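Local coordinates for Exo-beta-1,4-mannosidase (PDB 4LYP), which probably hydrolyses terminal beta-1,4-linked mannose units from beta-mannosides, as a fungal family 5 glycoside hydrolase that also has transglycosylation activity, at residues M81-E84 with I85-A89; R278-H282 with K283-Y287; D306-P309 with H310-Y314; T429-I432 with I433-Y436. All blocks are in the same frame, centred on the assembly; numbering follows the deposited sequence.

All four contacts are local. Each lies on one continuous stretch of chain, so none closes a long loop, and they follow in series without nesting or crossing. Contact 1 comes first, on helix 78-90, which leads from strand 53-61 to strand 95-99 of the TIM barrel. Contact 2 joins the end of helix 273-280 to the turn before strand 288-292, across the chain's centre from contact 1. Contact 3 is at the start of helix 308-329, between strands 288-292 and 333-338. Contact 4 lies at the start of the last helix, 429-448. It is near contact 1, with centres about 15 Å apart, and its centre is about 20 Å from that of contact 3.

Contact 1: residues M81-E84 with I85-A89; sequences MELE and IKQMA
Leu-83, Glu-84, Gln-87 and Met-88 meet along helix 78-90, the first long outer helix of the TIM barrel. Ordinary alpha-helical bonds hold the turn. The N-H groups of residues 85 to 88 go in order to the carbonyls of residues 81 to 84; Gln-87 N to Leu-83 O measures 2.8 Å.

Gln-87 is the main side chain. Its CG lies 3.3 Å from Leu-83 O. Beyond CG the chain is extended, and the amide passes between two neighbours. NE2 reaches CG of Leu-83 at 3.8 Å and lies almost as near to both methyls, CD1 and CD2. OE1 sits 3.9 Å from CG of Glu-84. The Gln-87 amide and Glu-84 carboxylate planes are turned only 26° apart, but the two groups bind different partners. Glu-84 OE1 is hydrogen-bonded to Tyr-62 OH, and OE2 makes a salt bridge to Arg-80 NE and accepts a hydrogen bond from the backbone N of Glu-395. Gln-87 OE1 is hydrogen-bonded to Tyr-392 OH, and its NE2 to Glu-395 OE2. Both flat groups are fixed at two ends.

Met-88 covers the carbonyl of Glu-84. Its CG is 3.4 Å from Glu-84 O, and a bend at the last torsion (chi3 -72°) brings CE back to 3.7 Å from the same oxygen. Met-81 and Ile-85 run side by side, but both are modelled in two conformers, so the detail of that touch is doubtful.

The helix packs Ile-85 and Met-88 onto Leu-96 of strand 95-99. Met-81 and Ile-85 also face helix 125-140, while Leu-68 of helix 65-69 covers Met-81 and Glu-84.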
loop_
_atom_site.group_PDB
_atom_site.type_symbol
_atom_site.label_atom_id
_atom_site.label_comp_id
_atom_site.label_asym_id
_atom_site.label_seq_id
_atom_site.Cartn_x
_atom_site.Cartn_y
_atom_site.Cartn_z
ATOM N N MET A 81 -9.771 -13.524 -7.156
ATOM C CA MET A 81 -9.420 -12.105 -7.325
ATOM C C MET A 81 -10.612 -11.333 -7.808
ATOM O O MET A 81 -10.957 -10.267 -7.304
ATOM C CB MET A 81 -8.234 -11.975 -8.269
ATOM C CG MET A 81 -7.766 -10.512 -8.446
ATOM S SD MET A 81 -8.592 -9.642 -9.812
ATOM C CE MET A 81 -7.775 -10.332 -11.226
ATOM N N GLU A 82 -11.271 -11.836 -8.848
ATOM C CA GLU A 82 -12.403 -11.168 -9.422
ATOM C C GLU A 82 -13.548 -11.010 -8.420
ATOM O O GLU A 82 -14.154 -9.936 -8.327
ATOM C CB GLU A 82 -12.875 -11.919 -10.678
ATOM C CG GLU A 82 -11.851 -11.773 -11.827
ATOM C CD GLU A 82 -12.051 -12.829 -12.951
ATOM O OE1 GLU A 82 -11.319 -12.724 -13.941
ATOM O OE2 GLU A 82 -12.844 -13.817 -12.819
ATOM N N LEU A 83 -13.786 -12.018 -7.591
ATOM C CA LEU A 83 -14.804 -11.934 -6.563
ATOM C C LEU A 83 -14.444 -10.904 -5.484
ATOM O O LEU A 83 -15.290 -10.158 -5.026
ATOM C CB LEU A 83 -15.011 -13.322 -5.942
ATOM C CG LEU A 83 -15.988 -13.386 -4.768
ATOM C CD1 LEU A 83 -17.375 -12.871 -5.047
ATOM C CD2 LEU A 83 -15.983 -14.796 -4.165
ATOM N N GLU A 84 -13.171 -10.862 -5.100
ATOM C CA GLU A 84 -12.749 -9.942 -4.043
ATOM C C GLU A 84 -12.826 -8.502 -4.555
ATOM O O GLU A 84 -13.212 -7.594 -3.781
ATOM C CB GLU A 84 -11.341 -10.296 -3.624
ATOM C CG GLU A 84 -11.352 -11.619 -2.799
ATOM C CD GLU A 84 -10.009 -12.109 -2.332
ATOM O OE1 GLU A 84 -8.938 -11.511 -2.662
ATOM O OE2 GLU A 84 -10.022 -13.083 -1.547
ATOM N N ILE A 85 -12.483 -8.247 -5.821
ATOM C CA ILE A 85 -12.699 -6.902 -6.404
ATOM C C ILE A 85 -14.169 -6.519 -6.394
ATOM O O ILE A 85 -14.534 -5.417 -6.014
ATOM C CB ILE A 85 -12.109 -6.785 -7.861
ATOM C CG1 ILE A 85 -10.639 -7.104 -7.929
ATOM C CG2 ILE A 85 -12.390 -5.382 -8.373
ATOM C CD1 ILE A 85 -9.777 -6.242 -7.065
ATOM N N LYS A 86 -15.023 -7.471 -6.819
ATOM C CA LYS A 86 -16.481 -7.228 -6.772
ATOM C C LYS A 86 -16.926 -6.948 -5.342
ATOM O O LYS A 86 -17.706 -5.958 -5.085
ATOM C CB LYS A 86 -17.174 -8.461 -7.330
ATOM C CG LYS A 86 -18.726 -8.311 -7.349
ATOM C CD LYS A 86 -19.327 -9.571 -8.052
ATOM C CE LYS A 86 -20.836 -9.421 -8.116
ATOM N NZ LYS A 86 -21.534 -9.680 -6.854
ATOM N N GLN A 87 -16.443 -7.670 -4.334
ATOM C CA GLN A 87 -16.801 -7.392 -2.960
ATOM C C GLN A 87 -16.389 -6.001 -2.540
ATOM O O GLN A 87 -17.120 -5.254 -1.855
ATOM C CB GLN A 87 -16.144 -8.405 -1.965
ATOM C CG GLN A 87 -16.679 -9.801 -2.099
ATOM C CD GLN A 87 -15.826 -10.819 -1.372
ATOM O OE1 GLN A 87 -14.658 -10.571 -0.971
ATOM N NE2 GLN A 87 -16.352 -12.027 -1.217
ATOM N N MET A 88 -15.179 -5.591 -2.943
ATOM C CA MET A 88 -14.700 -4.265 -2.592
ATOM C C MET A 88 -15.530 -3.204 -3.307
ATOM O O MET A 88 -15.881 -2.175 -2.686
ATOM C CB MET A 88 -13.183 -4.153 -2.884
ATOM C CG MET A 88 -12.379 -4.895 -1.846
ATOM S SD MET A 88 -10.596 -4.594 -1.998
ATOM C CE MET A 88 -10.199 -5.514 -3.508
ATOM N N ALA A 89 -15.936 -3.421 -4.526
ATOM C CA ALA A 89 -16.803 -2.470 -5.231
ATOM C C ALA A 89 -18.121 -2.348 -4.493
ATOM O O ALA A 89 -18.646 -1.246 -4.290
ATOM C CB ALA A 89 -17.058 -2.928 -6.645
#

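Contact 2: residues R278-H282 with K283-Y287; sequences RAHDH and KNIDY
His-282 O accepts a 3.1 Å bond from Ile-285 N, closing a type I beta turn just after helix 273-280 ends; Asp-281, between helix and turn, is the centre of an inverse gamma turn. The donor N stands well above the carbonyl plane of His-282.

The His-282 ring folds back to the helix. Its NE2 donates to Arg-278 O at 2.7 Å. That oxygen lies in the ring plane, although the bond meets the carbonyl from 41° above its own plane. ND1 is bonded to Glu-248 OE1, so both ring nitrogens hold the ring's rotation.

Ile-285 fills the inside of the bend. CG1 lies 3.6 Å from Ala-279 O and 4.0 Å from CB of His-282. This contact buries Ala-279 O, which has no hydrogen-bond partner. The other branch, CG2, meets CD2 at the edge of the His-280 ring, 4.0 Å away. One face of that ring is covered by CB of Ala-279.

Phe-247 of helix 244-257 packs on Ala-279 and His-282, and Ser-251 touches Ile-285. Leu-329 of helix 308-329 covers His-280, and from Tyr-287 the chain runs into strand 288-292.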
loop_
_atom_site.group_PDB
_atom_site.type_symbol
_atom_site.label_atom_id
_atom_site.label_comp_id
_atom_site.label_asym_id
_atom_site.label_seq_id
_atom_site.Cartn_x
_atom_site.Cartn_y
_atom_site.Cartn_z
ATOM N N ARG A 278 11.238 16.216 3.477
ATOM C CA ARG A 278 12.343 15.570 2.750
ATOM C C ARG A 278 11.775 14.625 1.646
ATOM O O ARG A 278 12.336 14.520 0.561
ATOM C CB ARG A 278 13.168 14.755 3.736
ATOM C CG ARG A 278 14.203 13.861 3.154
ATOM C CD ARG A 278 15.210 13.336 4.166
ATOM N NE ARG A 278 14.521 12.560 5.216
ATOM C CZ ARG A 278 14.999 12.302 6.427
ATOM N NH1 ARG A 278 16.247 12.697 6.761
ATOM N NH2 ARG A 278 14.226 11.633 7.348
ATOM N N ALA A 279 10.643 13.973 1.946
ATOM C CA ALA A 279 10.029 13.078 0.982
ATOM C C ALA A 279 9.117 13.818 -0.010
ATOM O O ALA A 279 8.999 13.447 -1.153
ATOM C CB ALA A 279 9.155 12.023 1.709
ATOM N N HIS A 280 8.394 14.856 0.503
ATOM C CA HIS A 280 7.250 15.397 -0.260
ATOM C C HIS A 280 7.508 16.743 -0.936
ATOM O O HIS A 280 6.743 17.077 -1.845
ATOM C CB HIS A 280 6.042 15.533 0.656
ATOM C CG HIS A 280 5.567 14.218 1.196
ATOM N ND1 HIS A 280 5.493 13.927 2.513
ATOM C CD2 HIS A 280 5.010 13.136 0.541
ATOM C CE1 HIS A 280 5.001 12.665 2.672
ATOM N NE2 HIS A 280 4.675 12.201 1.499
ATOM N N ASP A 281 8.512 17.521 -0.490
ATOM C CA ASP A 281 8.693 18.856 -1.058
ATOM C C ASP A 281 9.551 18.763 -2.322
ATOM O O ASP A 281 10.719 19.159 -2.346
ATOM C CB ASP A 281 9.306 19.792 -0.003
ATOM C CG ASP A 281 9.363 21.239 -0.458
ATOM O OD1 ASP A 281 8.717 21.578 -1.429
ATOM O OD2 ASP A 281 10.062 22.003 0.205
ATOM N N HIS A 282 8.954 18.243 -3.375
ATOM C CA HIS A 282 9.594 18.041 -4.656
ATOM C C HIS A 282 8.594 18.311 -5.739
ATOM O O HIS A 282 7.405 17.927 -5.573
ATOM C CB HIS A 282 10.141 16.603 -4.830
ATOM C CG HIS A 282 11.171 16.253 -3.774
ATOM N ND1 HIS A 282 12.442 16.687 -3.818
ATOM C CD2 HIS A 282 11.031 15.589 -2.595
ATOM C CE1 HIS A 282 13.089 16.322 -2.713
ATOM N NE2 HIS A 282 12.204 15.636 -1.933
ATOM N N LYS A 283 9.028 18.861 -6.867
ATOM C CA LYS A 283 8.107 19.181 -7.925
ATOM C C LYS A 283 7.329 17.918 -8.386
ATOM O O LYS A 283 6.149 18.008 -8.816
ATOM C CB LYS A 283 8.891 19.761 -9.145
ATOM C CG LYS A 283 8.008 20.094 -10.364
ATOM C CD LYS A 283 8.793 20.859 -11.378
ATOM C CE LYS A 283 7.911 21.472 -12.488
ATOM N NZ LYS A 283 6.582 21.997 -12.066
ATOM N N ASN A 284 8.016 16.771 -8.443
ATOM C CA ASN A 284 7.414 15.577 -9.038
ATOM C C ASN A 284 6.895 14.622 -7.979
ATOM O O ASN A 284 6.687 13.442 -8.278
ATOM C CB ASN A 284 8.363 14.912 -10.018
ATOM C CG ASN A 284 8.610 15.823 -11.167
ATOM O OD1 ASN A 284 7.657 16.320 -11.745
ATOM N ND2 ASN A 284 9.896 16.087 -11.499
ATOM N N ILE A 285 6.646 15.113 -6.762
ATOM C CA ILE A 285 5.809 14.405 -5.798
ATOM C C ILE A 285 4.508 15.157 -5.729
ATOM O O ILE A 285 4.456 16.276 -5.205
ATOM C CB ILE A 285 6.502 14.251 -4.423
ATOM C CG1 ILE A 285 7.777 13.401 -4.517
ATOM C CG2 ILE A 285 5.496 13.688 -3.388
ATOM C CD1 ILE A 285 7.577 11.925 -4.801
ATOM N N ASP A 286 3.427 14.592 -6.269
ATOM C CA ASP A 286 2.202 15.350 -6.427
ATOM C C ASP A 286 1.331 15.404 -5.221
ATOM O O ASP A 286 0.538 16.326 -5.045
ATOM C CB ASP A 286 1.398 14.735 -7.608
ATOM C CG ASP A 286 2.089 14.956 -8.916
ATOM O OD1 ASP A 286 2.213 16.133 -9.337
ATOM O OD2 ASP A 286 2.511 13.953 -9.544
ATOM N N TYR A 287 1.408 14.378 -4.352
ATOM C CA TYR A 287 0.584 14.339 -3.180
ATOM C C TYR A 287 1.326 13.658 -2.064
ATOM O O TYR A 287 2.423 13.128 -2.320
ATOM C CB TYR A 287 -0.833 13.728 -3.388
ATOM C CG TYR A 287 -0.784 12.243 -3.688
ATOM C CD1 TYR A 287 -0.610 11.750 -4.981
ATOM C CD2 TYR A 287 -1.004 11.316 -2.650
ATOM C CE1 TYR A 287 -0.661 10.363 -5.270
ATOM C CE2 TYR A 287 -1.064 9.938 -2.892
ATOM C CZ TYR A 287 -0.882 9.490 -4.190
ATOM O OH TYR A 287 -0.932 8.129 -4.481
#

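Contact 3: residues D306-P309 with H310-Y314; sequences DGLP and HANEY
Leu-308 and Pro-309 pair with Asn-312 and Glu-313 through backbone hydrogen bonds in the opening turns of helix 308-329. Asn-312 N gives its hydrogen to Leu-308 O at 2.9 Å, and Glu-313 N does the same to Pro-309 O. Both bonds run nearly straight out from the carbonyl.

A water makes the next polar link. It accepts from His-310 N at 2.9 Å and donates to Asp-306 O, also at 2.9 Å. It thus stands between a carbonyl and the N-H four residues on, the pair that a regular helix would bond directly.

The van der Waals contacts come from Leu-308. Its chi1 of -170° turns CG toward the next turn of the helix, where it lies 3.7 Å from ND2 of Asn-312. The two side chains cross at a slant, with CD1 nearest OD1 and CD2 nearest ND2. The apolar approach is a loose one, CD1 to CB of Ala-311 at 4.4 Å. ND2 itself is bonded to Glu-366 OE2 on helix 362-380, and Leu-308 packs on that helix too.

Glu-313 lies over the carbonyl of Pro-309. Its CG is 3.2 Å from Pro-309 O, and OE2 comes only as near as 4.5 Å to CB of the proline ring. The glutamate and His-310 also touch a crystal neighbour, which may influence where they lie.

Pro-309 has no N-H, so it can give no backbone bond; its carbonyl still accepts from Glu-313 N. The backbone is thus joined by two direct bonds and one water, which serves both His-310 N and Asp-306 O. The Asn-312 amide uses its donor on Glu-366 and ties this turn to helix 362-380.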
loop_
_atom_site.group_PDB
_atom_site.type_symbol
_atom_site.label_atom_id
_atom_site.label_comp_id
_atom_site.label_asym_id
_atom_site.label_seq_id
_atom_site.Cartn_x
_atom_site.Cartn_y
_atom_site.Cartn_z
ATOM N N ASP A 306 -7.899 -2.384 28.081
ATOM C CA ASP A 306 -8.104 -0.969 28.334
ATOM C C ASP A 306 -7.290 -0.098 27.396
ATOM O O ASP A 306 -7.187 1.126 27.604
ATOM C CB ASP A 306 -7.731 -0.617 29.785
ATOM C CG ASP A 306 -8.547 -1.404 30.776
ATOM O OD1 ASP A 306 -9.780 -1.585 30.531
ATOM O OD2 ASP A 306 -7.964 -1.859 31.786
ATOM N N GLY A 307 -6.663 -0.683 26.367
ATOM C CA GLY A 307 -5.707 0.072 25.535
ATOM C C GLY A 307 -6.314 0.909 24.429
ATOM O O GLY A 307 -5.567 1.643 23.763
ATOM N N LEU A 308 -7.630 0.853 24.187
ATOM C CA LEU A 308 -8.129 1.493 22.983
ATOM C C LEU A 308 -8.169 3.025 23.039
ATOM O O LEU A 308 -7.821 3.694 22.064
ATOM C CB LEU A 308 -9.477 0.936 22.545
ATOM C CG LEU A 308 -10.001 1.359 21.174
ATOM C CD1 LEU A 308 -9.021 0.953 20.081
ATOM C CD2 LEU A 308 -11.412 0.819 20.985
ATOM N N PRO A 309 -8.594 3.648 24.147
ATOM C CA PRO A 309 -8.678 5.122 24.154
ATOM C C PRO A 309 -7.332 5.787 23.759
ATOM O O PRO A 309 -7.335 6.742 22.954
ATOM C CB PRO A 309 -9.040 5.476 25.630
ATOM C CG PRO A 309 -9.974 4.286 25.956
ATOM C CD PRO A 309 -9.239 3.076 25.352
ATOM N N HIS A 310 -6.194 5.287 24.269
ATOM C CA HIS A 310 -4.933 5.915 23.898
ATOM C C HIS A 310 -4.664 5.744 22.391
ATOM O O HIS A 310 -4.125 6.663 21.780
ATOM C CB HIS A 310 -3.814 5.269 24.716
ATOM C CG HIS A 310 -2.438 5.821 24.433
ATOM N ND1 HIS A 310 -2.170 7.164 24.463
ATOM C CD2 HIS A 310 -1.269 5.204 24.117
ATOM C CE1 HIS A 310 -0.841 7.348 24.279
ATOM N NE2 HIS A 310 -0.306 6.193 24.053
ATOM N N ALA A 311 -5.027 4.587 21.782
ATOM C CA ALA A 311 -4.851 4.454 20.339
ATOM C C ALA A 311 -5.759 5.410 19.575
ATOM O O ALA A 311 -5.331 6.017 18.566
ATOM C CB ALA A 311 -5.157 3.010 19.923
ATOM N N ASN A 312 -7.035 5.580 20.012
ATOM C CA ASN A 312 -7.927 6.514 19.343
ATOM C C ASN A 312 -7.383 7.936 19.442
ATOM O O ASN A 312 -7.426 8.685 18.464
ATOM C CB ASN A 312 -9.354 6.498 19.947
ATOM C CG ASN A 312 -10.112 5.239 19.647
ATOM O OD1 ASN A 312 -9.974 4.681 18.548
ATOM N ND2 ASN A 312 -10.990 4.836 20.551
ATOM N N GLU A 313 -6.842 8.316 20.606
ATOM C CA GLU A 313 -6.320 9.687 20.721
ATOM C C GLU A 313 -5.083 9.859 19.857
ATOM O O GLU A 313 -4.899 10.923 19.223
ATOM C CB GLU A 313 -5.952 9.889 22.167
ATOM C CG GLU A 313 -7.222 9.934 23.040
ATOM C CD GLU A 313 -6.953 9.838 24.499
ATOM O OE1 GLU A 313 -5.811 9.879 24.937
ATOM O OE2 GLU A 313 -7.960 9.810 25.238
ATOM N N TYR A 314 -4.227 8.831 19.754
ATOM C CA TYR A 314 -3.043 8.908 18.908
ATOM C C TYR A 314 -3.468 9.108 17.453
ATOM O O TYR A 314 -2.944 9.970 16.765
ATOM C CB TYR A 314 -2.181 7.664 19.054
ATOM C CG TYR A 314 -0.915 7.787 18.246
ATOM C CD1 TYR A 314 -0.876 7.425 16.890
ATOM C CD2 TYR A 314 0.238 8.298 18.835
ATOM C CE1 TYR A 314 0.240 7.600 16.116
ATOM C CE2 TYR A 314 1.392 8.436 18.070
ATOM C CZ TYR A 314 1.348 8.092 16.673
ATOM O OH TYR A 314 2.471 8.292 15.925
HETATM O O HOH W 1 -5.977 3.560 26.623
#

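Contact 4: residues T429-I432 with I433-Y436; sequences TVQI and IKDY
The amide of Gln-431 and the carboxylate of Asp-435 are the flat groups that meet here, one turn apart in helix 429-448, the last helix of the TIM barrel. Their planes are 51° apart. Gln-431 NE2 donates to Asp-435 OD1 at 2.7 Å. The oxygen lies in the amide plane, but the donor reaches the carboxylate from above its plane, 41° out of it. The bond is short but bent, with an angle of 138° at the hydrogen. A turn at chi2 folds the Gln-431 chain so that its amide comes over Asp-435.

Two waters tie the amide to Lys-434. One donates to Gln-431 OE1 at 2.7 Å and accepts from Lys-434 NZ. The other accepts from Gln-431 NE2 at 3.0 Å and, weakly, from Lys-434 NZ at 3.3 Å. The extended lysine chain passes the amide, with CD 3.9 Å from NE2. Its ammonium end reaches the amide only through the two waters.

The helix bonds are regular, the N-H groups of residues 433 to 436 going to the carbonyls of residues 429 to 432. The other side of the helix is more buried. Tyr-436 stacks on Phe-372 and its OH bonds to Ser-387 OG, while Ile-433 packs on Val-423 of strand 423-424. Thr-429 OG1 is held by Asp-365 on helix 362-380.

Ile-433 reaches back along the axis to Thr-429. CG1 lies 3.4 Å from Thr-429 O, and CD1 meets the threonine methyl CG2 at 4.1 Å.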
loop_
_atom_site.group_PDB
_atom_site.type_symbol
_atom_site.label_atom_id
_atom_site.label_comp_id
_atom_site.label_asym_id
_atom_site.label_seq_id
_atom_site.Cartn_x
_atom_site.Cartn_y
_atom_site.Cartn_z
ATOM N N THR A 429 -16.237 -5.412 10.378
ATOM C CA THR A 429 -15.644 -4.165 9.911
ATOM C C THR A 429 -16.102 -3.780 8.540
ATOM O O THR A 429 -16.068 -2.564 8.199
ATOM C CB THR A 429 -14.115 -4.338 9.875
ATOM O OG1 THR A 429 -13.693 -5.209 10.943
ATOM C CG2 THR A 429 -13.402 -2.983 9.971
ATOM N N VAL A 430 -16.563 -4.738 7.715
ATOM C CA VAL A 430 -16.971 -4.430 6.363
ATOM C C VAL A 430 -18.089 -3.365 6.334
ATOM O O VAL A 430 -18.017 -2.444 5.529
ATOM C CB VAL A 430 -17.363 -5.697 5.625
ATOM C CG1 VAL A 430 -18.031 -5.388 4.255
ATOM C CG2 VAL A 430 -16.133 -6.588 5.435
ATOM N N GLN A 431 -19.079 -3.475 7.220
ATOM C CA GLN A 431 -20.211 -2.533 7.173
ATOM C C GLN A 431 -19.692 -1.117 7.534
ATOM O O GLN A 431 -20.174 -0.111 6.987
ATOM C CB GLN A 431 -21.325 -2.948 8.108
ATOM C CG GLN A 431 -22.534 -2.005 8.060
ATOM C CD GLN A 431 -23.259 -2.067 6.749
ATOM O OE1 GLN A 431 -23.607 -3.167 6.329
ATOM N NE2 GLN A 431 -23.495 -0.905 6.065
ATOM N N ILE A 432 -18.737 -1.027 8.466
ATOM C CA ILE A 432 -18.182 0.239 8.832
ATOM C C ILE A 432 -17.413 0.889 7.678
ATOM O O ILE A 432 -17.487 2.108 7.414
ATOM C CB ILE A 432 -17.297 0.044 10.063
ATOM C CG1 ILE A 432 -18.253 -0.285 11.281
ATOM C CG2 ILE A 432 -16.434 1.277 10.363
ATOM C CD1 ILE A 432 -17.491 -0.856 12.425
ATOM N N ILE A 433 -16.659 0.083 6.933
ATOM C CA ILE A 433 -15.976 0.532 5.725
ATOM C C ILE A 433 -16.976 0.993 4.685
ATOM O O ILE A 433 -16.825 2.069 4.057
ATOM C CB ILE A 433 -15.058 -0.571 5.200
ATOM C CG1 ILE A 433 -13.939 -0.862 6.195
ATOM C CG2 ILE A 433 -14.518 -0.191 3.822
ATOM C CD1 ILE A 433 -13.302 -2.217 5.989
ATOM N N LYS A 434 -18.047 0.223 4.471
ATOM C CA LYS A 434 -19.074 0.570 3.481
ATOM C C LYS A 434 -19.717 1.904 3.847
ATOM O O LYS A 434 -19.889 2.762 2.941
ATOM C CB LYS A 434 -20.081 -0.578 3.406
ATOM C CG LYS A 434 -21.188 -0.324 2.386
ATOM C CD LYS A 434 -22.201 -1.472 2.379
ATOM C CE LYS A 434 -23.337 -1.207 1.327
ATOM N NZ LYS A 434 -24.215 -2.405 1.360
ATOM N N ASP A 435 -20.037 2.096 5.108
ATOM C CA ASP A 435 -20.667 3.327 5.504
ATOM C C ASP A 435 -19.747 4.519 5.377
ATOM O O ASP A 435 -20.143 5.595 4.923
ATOM C CB ASP A 435 -21.207 3.155 6.939
ATOM C CG ASP A 435 -22.531 2.157 6.975
ATOM O OD1 ASP A 435 -23.057 1.790 5.887
ATOM O OD2 ASP A 435 -22.928 1.777 8.041
ATOM N N TYR A 436 -18.446 4.338 5.689
ATOM C CA TYR A 436 -17.469 5.362 5.465
ATOM C C TYR A 436 -17.357 5.785 4.003
ATOM O O TYR A 436 -17.357 6.955 3.651
ATOM C CB TYR A 436 -16.078 4.907 5.964
ATOM C CG TYR A 436 -14.921 5.741 5.395
ATOM C CD1 TYR A 436 -14.733 7.061 5.768
ATOM C CD2 TYR A 436 -13.988 5.130 4.587
ATOM C CE1 TYR A 436 -13.621 7.738 5.358
ATOM C CE2 TYR A 436 -12.887 5.811 4.150
ATOM C CZ TYR A 436 -12.676 7.120 4.597
ATOM O OH TYR A 436 -11.530 7.822 4.210
HETATM O O HOH W 2 -24.106 -4.173 3.892
HETATM O O HOH W 3 -25.480 -0.732 3.850
#